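Local coordinates for protein transcriptional regulator (GntR family) (Enterococcus faecalis, PDB 3DDV) that probably regulates transcription as a GntR-family regulator, its UTRA domain probably sensing a small-molecule effector, at residues Ile46-Leu59 with Leu125-Phe139. Numbering follows the deposited sequence.
Sequences IPICFEVASIPYSL and LPFEYVRTQYAGSRF
Ser54 OG makes two hydrogen bonds: one of 2.7 Å with Arg131 NH2 across the strand pair, weak for its bent N-H...O angle of 131°, and one with Glu22 OE2 of the same chain. The strands are 46-56 and 126-135, antiparallel neighbours in the middle of the six-stranded sheet of the UTRA domain. Strand 34-43 flanks the first and strand 111-121 the second.

The Arg131 chain bends at chi2 (144°) and chi3 (-94°), turning the guanidinium back toward Ser54. Tyr129 CD2 lies over one face of that group and Val52 CG1 over the opposite face; NE in turn overlies the Tyr129 ring face, toward its rim. The Tyr129 side chain is about 3 Å from a bound magnesium ion.

Phe50 with Gln133, Val52 with Arg131 and Ser54 with Tyr129 are hydrogen-bonded pairs; Gln133 N to Phe50 O is 2.7 Å. Near the start of strand 46-56, Ile48 and Cys49 form a classic beta bulge against Arg41, and Ile48 O accepts Ala135 N at 3.0 Å.

On the sheet face carrying Cys49, Glu51 and Ala53, Glu51 CG packs on Val130 CG1 at 3.5 Å. Glu51 OE2 makes a salt bridge with Arg39. Cys49 CB touches Tyr134 CD1, while its SG sits obliquely 5.0 Å from the ring centroid. Past strand 46-56, Leu59 CD1 lies 3.7 Å from Phe127 CB, the side chains crossing at about a right angle.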
loop_
_atom_site.group_PDB
_atom_site.type_symbol
_atom_site.label_atom_id
_atom_site.label_comp_id
_atom_site.label_asym_id
_atom_site.label_seq_id
_atom_site.Cartn_x
_atom_site.Cartn_y
_atom_site.Cartn_z
ATOM N N ILE B 46 12.780 -23.972 -25.589
ATOM C CA ILE B 46 11.700 -24.116 -24.637
ATOM C C ILE B 46 10.814 -22.870 -24.784
ATOM O O ILE B 46 11.320 -21.742 -24.863
ATOM C CB ILE B 46 12.231 -24.268 -23.215
ATOM C CG1 ILE B 46 13.490 -25.191 -23.212
ATOM C CG2 ILE B 46 11.095 -24.724 -22.273
ATOM C CD1 ILE B 46 14.157 -25.407 -21.812
ATOM N N PRO B 47 9.491 -23.073 -24.881
ATOM C CA PRO B 47 8.585 -21.941 -25.004
ATOM C C PRO B 47 8.576 -21.091 -23.751
ATOM O O PRO B 47 8.365 -21.603 -22.690
ATOM C CB PRO B 47 7.201 -22.581 -25.200
ATOM C CG PRO B 47 7.345 -24.000 -24.951
ATOM C CD PRO B 47 8.792 -24.369 -24.916
ATOM N N ILE B 48 8.773 -19.789 -23.908
ATOM C CA ILE B 48 8.704 -18.841 -22.815
ATOM C C ILE B 48 7.293 -18.263 -22.711
ATOM O O ILE B 48 6.823 -17.981 -21.625
ATOM C CB ILE B 48 9.679 -17.669 -23.034
ATOM C CG1 ILE B 48 11.097 -18.172 -23.337
ATOM C CG2 ILE B 48 9.758 -16.826 -21.803
ATOM C CD1 ILE B 48 11.718 -19.109 -22.234
ATOM N N CYS B 49 6.603 -18.073 -23.829
ATOM C CA CYS B 49 5.413 -17.240 -23.806
ATOM C C CYS B 49 4.472 -17.398 -24.991
ATOM O O CYS B 49 4.831 -17.801 -26.079
ATOM C CB CYS B 49 5.844 -15.773 -23.666
ATOM S SG CYS B 49 6.572 -15.040 -25.118
ATOM N N PHE B 50 3.230 -17.075 -24.745
ATOM C CA PHE B 50 2.179 -17.102 -25.761
ATOM C C PHE B 50 1.539 -15.735 -25.779
ATOM O O PHE B 50 1.137 -15.202 -24.724
ATOM C CB PHE B 50 1.130 -18.111 -25.361
ATOM C CG PHE B 50 -0.030 -18.151 -26.270
ATOM C CD1 PHE B 50 -0.022 -18.974 -27.366
ATOM C CD2 PHE B 50 -1.134 -17.384 -26.028
ATOM C CE1 PHE B 50 -1.083 -19.033 -28.213
ATOM C CE2 PHE B 50 -2.179 -17.429 -26.879
ATOM C CZ PHE B 50 -2.156 -18.262 -27.974
ATOM N N GLU B 51 1.427 -15.172 -26.959
ATOM C CA GLU B 51 0.935 -13.822 -27.109
ATOM C C GLU B 51 -0.214 -13.751 -28.122
ATOM O O GLU B 51 -0.093 -14.231 -29.228
ATOM C CB GLU B 51 2.136 -12.977 -27.559
ATOM C CG GLU B 51 1.847 -11.601 -28.128
ATOM C CD GLU B 51 3.106 -10.863 -28.529
ATOM O OE1 GLU B 51 3.863 -10.450 -27.572
ATOM O OE2 GLU B 51 3.294 -10.677 -29.768
ATOM N N VAL B 52 -1.310 -13.127 -27.744
ATOM C CA VAL B 52 -2.343 -12.751 -28.701
ATOM C C VAL B 52 -2.181 -11.268 -29.015
ATOM O O VAL B 52 -2.157 -10.435 -28.117
ATOM C CB VAL B 52 -3.784 -12.975 -28.137
ATOM C CG1 VAL B 52 -4.815 -12.765 -29.224
ATOM C CG2 VAL B 52 -3.870 -14.323 -27.596
ATOM N N ALA B 53 -2.134 -10.928 -30.284
ATOM C CA ALA B 53 -2.039 -9.539 -30.639
ATOM C C ALA B 53 -3.147 -9.166 -31.626
ATOM O O ALA B 53 -3.425 -9.888 -32.577
ATOM C CB ALA B 53 -0.671 -9.244 -31.195
ATOM N N SER B 54 -3.776 -8.026 -31.371
ATOM C CA SER B 54 -4.794 -7.512 -32.254
ATOM C C SER B 54 -4.435 -6.107 -32.743
ATOM O O SER B 54 -4.214 -5.220 -31.955
ATOM C CB SER B 54 -6.161 -7.520 -31.564
ATOM O OG SER B 54 -6.711 -8.830 -31.517
ATOM N N ILE B 55 -4.390 -5.926 -34.056
ATOM C CA ILE B 55 -4.001 -4.669 -34.688
ATOM C C ILE B 55 -5.157 -4.241 -35.615
ATOM O O ILE B 55 -5.712 -5.061 -36.300
ATOM C CB ILE B 55 -2.731 -4.883 -35.534
ATOM C CG1 ILE B 55 -1.617 -5.408 -34.641
ATOM C CG2 ILE B 55 -2.316 -3.600 -36.252
ATOM C CD1 ILE B 55 -0.783 -6.430 -35.265
ATOM N N PRO B 56 -5.534 -2.960 -35.598
ATOM C CA PRO B 56 -6.550 -2.475 -36.501
ATOM C C PRO B 56 -6.160 -2.863 -37.904
ATOM O O PRO B 56 -5.006 -2.641 -38.265
ATOM C CB PRO B 56 -6.470 -0.967 -36.315
ATOM C CG PRO B 56 -6.027 -0.807 -34.929
ATOM C CD PRO B 56 -5.050 -1.899 -34.695
ATOM N N TYR B 57 -7.064 -3.474 -38.679
ATOM C CA TYR B 57 -6.646 -4.000 -39.968
ATOM C C TYR B 57 -6.331 -2.862 -40.917
ATOM O O TYR B 57 -5.547 -3.029 -41.818
ATOM C CB TYR B 57 -7.678 -4.958 -40.609
ATOM C CG TYR B 57 -7.150 -5.674 -41.845
ATOM C CD1 TYR B 57 -5.919 -6.278 -41.805
ATOM C CD2 TYR B 57 -7.874 -5.750 -43.042
ATOM C CE1 TYR B 57 -5.381 -6.934 -42.898
ATOM C CE2 TYR B 57 -7.334 -6.426 -44.164
ATOM C CZ TYR B 57 -6.068 -7.014 -44.057
ATOM O OH TYR B 57 -5.406 -7.704 -45.060
ATOM N N SER B 58 -6.942 -1.704 -40.731
ATOM C CA SER B 58 -6.721 -0.631 -41.677
ATOM C C SER B 58 -5.303 -0.086 -41.606
ATOM O O SER B 58 -4.842 0.438 -42.577
ATOM C CB SER B 58 -7.643 0.504 -41.398
ATOM O OG SER B 58 -7.102 1.181 -40.298
ATOM N N LEU B 59 -4.603 -0.193 -40.483
ATOM C CA LEU B 59 -3.210 0.291 -40.437
ATOM C C LEU B 59 -2.228 -0.657 -41.073
ATOM O O LEU B 59 -1.019 -0.347 -41.138
ATOM C CB LEU B 59 -2.700 0.502 -38.994
ATOM C CG LEU B 59 -3.554 1.380 -38.077
ATOM C CD1 LEU B 59 -3.235 1.104 -36.588
ATOM C CD2 LEU B 59 -3.409 2.851 -38.469
ATOM N N LEU B 125 -3.741 7.545 -31.114
ATOM C CA LEU B 125 -4.452 6.404 -31.763
ATOM C C LEU B 125 -3.861 5.053 -31.324
ATOM O O LEU B 125 -2.654 4.826 -31.490
ATOM C CB LEU B 125 -4.311 6.486 -33.284
ATOM C CG LEU B 125 -5.046 5.457 -34.165
ATOM C CD1 LEU B 125 -6.532 5.715 -34.149
ATOM C CD2 LEU B 125 -4.456 5.434 -35.630
ATOM N N PRO B 126 -4.700 4.165 -30.754
ATOM C CA PRO B 126 -4.280 2.790 -30.478
ATOM C C PRO B 126 -3.838 2.053 -31.729
ATOM O O PRO B 126 -4.470 2.181 -32.784
ATOM C CB PRO B 126 -5.545 2.129 -29.955
ATOM C CG PRO B 126 -6.453 3.257 -29.524
ATOM C CD PRO B 126 -6.079 4.449 -30.316
ATOM N N PHE B 127 -2.781 1.266 -31.621
ATOM C CA PHE B 127 -2.428 0.433 -32.727
ATOM C C PHE B 127 -2.163 -1.014 -32.353
ATOM O O PHE B 127 -1.824 -1.809 -33.207
ATOM C CB PHE B 127 -1.262 1.061 -33.491
ATOM C CG PHE B 127 0.038 0.988 -32.784
ATOM C CD1 PHE B 127 0.845 -0.130 -32.919
ATOM C CD2 PHE B 127 0.485 2.048 -32.006
ATOM C CE1 PHE B 127 2.073 -0.203 -32.267
ATOM C CE2 PHE B 127 1.698 1.984 -31.353
ATOM C CZ PHE B 127 2.507 0.856 -31.469
ATOM N N GLU B 128 -2.379 -1.388 -31.113
ATOM C CA GLU B 128 -1.956 -2.686 -30.664
ATOM C C GLU B 128 -2.720 -3.028 -29.391
ATOM O O GLU B 128 -2.816 -2.188 -28.486
ATOM C CB GLU B 128 -0.486 -2.575 -30.337
ATOM C CG GLU B 128 0.269 -3.754 -30.655
ATOM C CD GLU B 128 1.764 -3.701 -30.222
ATOM O OE1 GLU B 128 2.161 -2.991 -29.218
ATOM O OE2 GLU B 128 2.513 -4.470 -30.904
ATOM N N TYR B 129 -3.267 -4.233 -29.295
ATOM C CA TYR B 129 -3.755 -4.725 -28.007
ATOM C C TYR B 129 -3.149 -6.094 -27.829
ATOM O O TYR B 129 -3.445 -7.012 -28.554
ATOM C CB TYR B 129 -5.276 -4.810 -28.020
ATOM C CG TYR B 129 -5.860 -5.430 -26.788
ATOM C CD1 TYR B 129 -5.297 -5.215 -25.556
ATOM C CD2 TYR B 129 -7.006 -6.199 -26.850
ATOM C CE1 TYR B 129 -5.834 -5.766 -24.415
ATOM C CE2 TYR B 129 -7.570 -6.736 -25.693
ATOM C CZ TYR B 129 -6.958 -6.519 -24.484
ATOM O OH TYR B 129 -7.458 -7.061 -23.327
ATOM N N VAL B 130 -2.250 -6.230 -26.895
ATOM C CA VAL B 130 -1.388 -7.408 -26.876
ATOM C C VAL B 130 -1.532 -8.065 -25.533
ATOM O O VAL B 130 -1.574 -7.393 -24.495
ATOM C CB VAL B 130 0.106 -7.042 -27.202
ATOM C CG1 VAL B 130 0.975 -8.292 -27.303
ATOM C CG2 VAL B 130 0.163 -6.219 -28.503
ATOM N N ARG B 131 -1.694 -9.374 -25.542
ATOM C CA ARG B 131 -2.036 -10.069 -24.308
ATOM C C ARG B 131 -1.125 -11.266 -24.287
ATOM O O ARG B 131 -1.232 -12.171 -25.148
ATOM C CB ARG B 131 -3.489 -10.488 -24.323
ATOM C CG ARG B 131 -4.439 -9.302 -24.510
ATOM C CD ARG B 131 -5.639 -9.656 -25.349
ATOM N NE ARG B 131 -5.420 -9.320 -26.732
ATOM C CZ ARG B 131 -6.294 -9.572 -27.704
ATOM N NH1 ARG B 131 -7.420 -10.202 -27.483
ATOM N NH2 ARG B 131 -6.018 -9.221 -28.927
ATOM N N THR B 132 -0.194 -11.225 -23.348
ATOM C CA THR B 132 0.846 -12.181 -23.311
ATOM C C THR B 132 0.806 -12.973 -22.031
ATOM O O THR B 132 0.553 -12.443 -20.964
ATOM C CB THR B 132 2.136 -11.497 -23.412
ATOM O OG1 THR B 132 2.179 -10.814 -24.653
ATOM C CG2 THR B 132 3.242 -12.506 -23.334
ATOM N N GLN B 133 1.092 -14.248 -22.172
ATOM C CA GLN B 133 1.059 -15.165 -21.086
ATOM C C GLN B 133 2.439 -15.878 -21.020
ATOM O O GLN B 133 2.828 -16.663 -21.941
ATOM C CB GLN B 133 -0.078 -16.111 -21.407
ATOM C CG GLN B 133 -0.964 -16.420 -20.242
ATOM C CD GLN B 133 -2.374 -16.594 -20.598
ATOM O OE1 GLN B 133 -2.905 -15.853 -21.415
ATOM N NE2 GLN B 133 -3.018 -17.557 -19.974
ATOM N N TYR B 134 3.215 -15.549 -19.988
ATOM C CA TYR B 134 4.577 -16.105 -19.785
ATOM C C TYR B 134 4.523 -17.242 -18.768
ATOM O O TYR B 134 3.834 -17.130 -17.740
ATOM C CB TYR B 134 5.503 -15.057 -19.178
ATOM C CG TYR B 134 5.672 -13.825 -20.001
ATOM C CD1 TYR B 134 6.663 -13.741 -20.957
ATOM C CD2 TYR B 134 4.889 -12.727 -19.777
ATOM C CE1 TYR B 134 6.827 -12.598 -21.701
ATOM C CE2 TYR B 134 5.035 -11.616 -20.503
ATOM C CZ TYR B 134 5.999 -11.546 -21.477
ATOM O OH TYR B 134 6.092 -10.405 -22.222
ATOM N N ALA B 135 5.235 -18.329 -19.047
ATOM C CA ALA B 135 5.510 -19.363 -18.041
ATOM C C ALA B 135 6.257 -18.756 -16.867
ATOM O O ALA B 135 7.375 -18.311 -17.049
ATOM C CB ALA B 135 6.358 -20.449 -18.641
ATOM N N GLY B 136 5.652 -18.777 -15.680
ATOM C CA GLY B 136 6.164 -18.073 -14.517
ATOM C C GLY B 136 7.596 -18.453 -14.203
ATOM O O GLY B 136 8.462 -17.592 -14.056
ATOM N N SER B 137 7.817 -19.764 -14.186
ATOM C CA SER B 137 9.058 -20.365 -13.773
ATOM C C SER B 137 10.192 -20.102 -14.776
ATOM O O SER B 137 11.351 -20.086 -14.417
ATOM C CB SER B 137 8.834 -21.859 -13.669
ATOM O OG SER B 137 8.943 -22.419 -14.969
ATOM N N ARG B 138 9.829 -19.833 -16.011
ATOM C CA ARG B 138 10.810 -19.589 -17.027
ATOM C C ARG B 138 10.980 -18.133 -17.332
ATOM O O ARG B 138 11.703 -17.796 -18.227
ATOM C CB ARG B 138 10.427 -20.308 -18.305
ATOM C CG ARG B 138 10.202 -21.769 -18.136
ATOM C CD ARG B 138 10.027 -22.436 -19.460
ATOM N NE ARG B 138 9.323 -23.699 -19.331
ATOM C CZ ARG B 138 8.406 -24.124 -20.181
ATOM N NH1 ARG B 138 8.091 -23.390 -21.225
ATOM N NH2 ARG B 138 7.807 -25.278 -19.986
ATOM N N PHE B 139 10.325 -17.254 -16.602
ATOM C CA PHE B 139 10.368 -15.856 -16.979
ATOM C C PHE B 139 10.424 -14.879 -15.826
ATOM O O PHE B 139 9.941 -15.154 -14.768
ATOM C CB PHE B 139 9.164 -15.549 -17.852
ATOM C CG PHE B 139 9.143 -14.171 -18.381
ATOM C CD1 PHE B 139 9.977 -13.801 -19.373
ATOM C CD2 PHE B 139 8.284 -13.250 -17.886
ATOM C CE1 PHE B 139 9.956 -12.549 -19.847
ATOM C CE2 PHE B 139 8.268 -11.996 -18.374
ATOM C CZ PHE B 139 9.101 -11.649 -19.349
#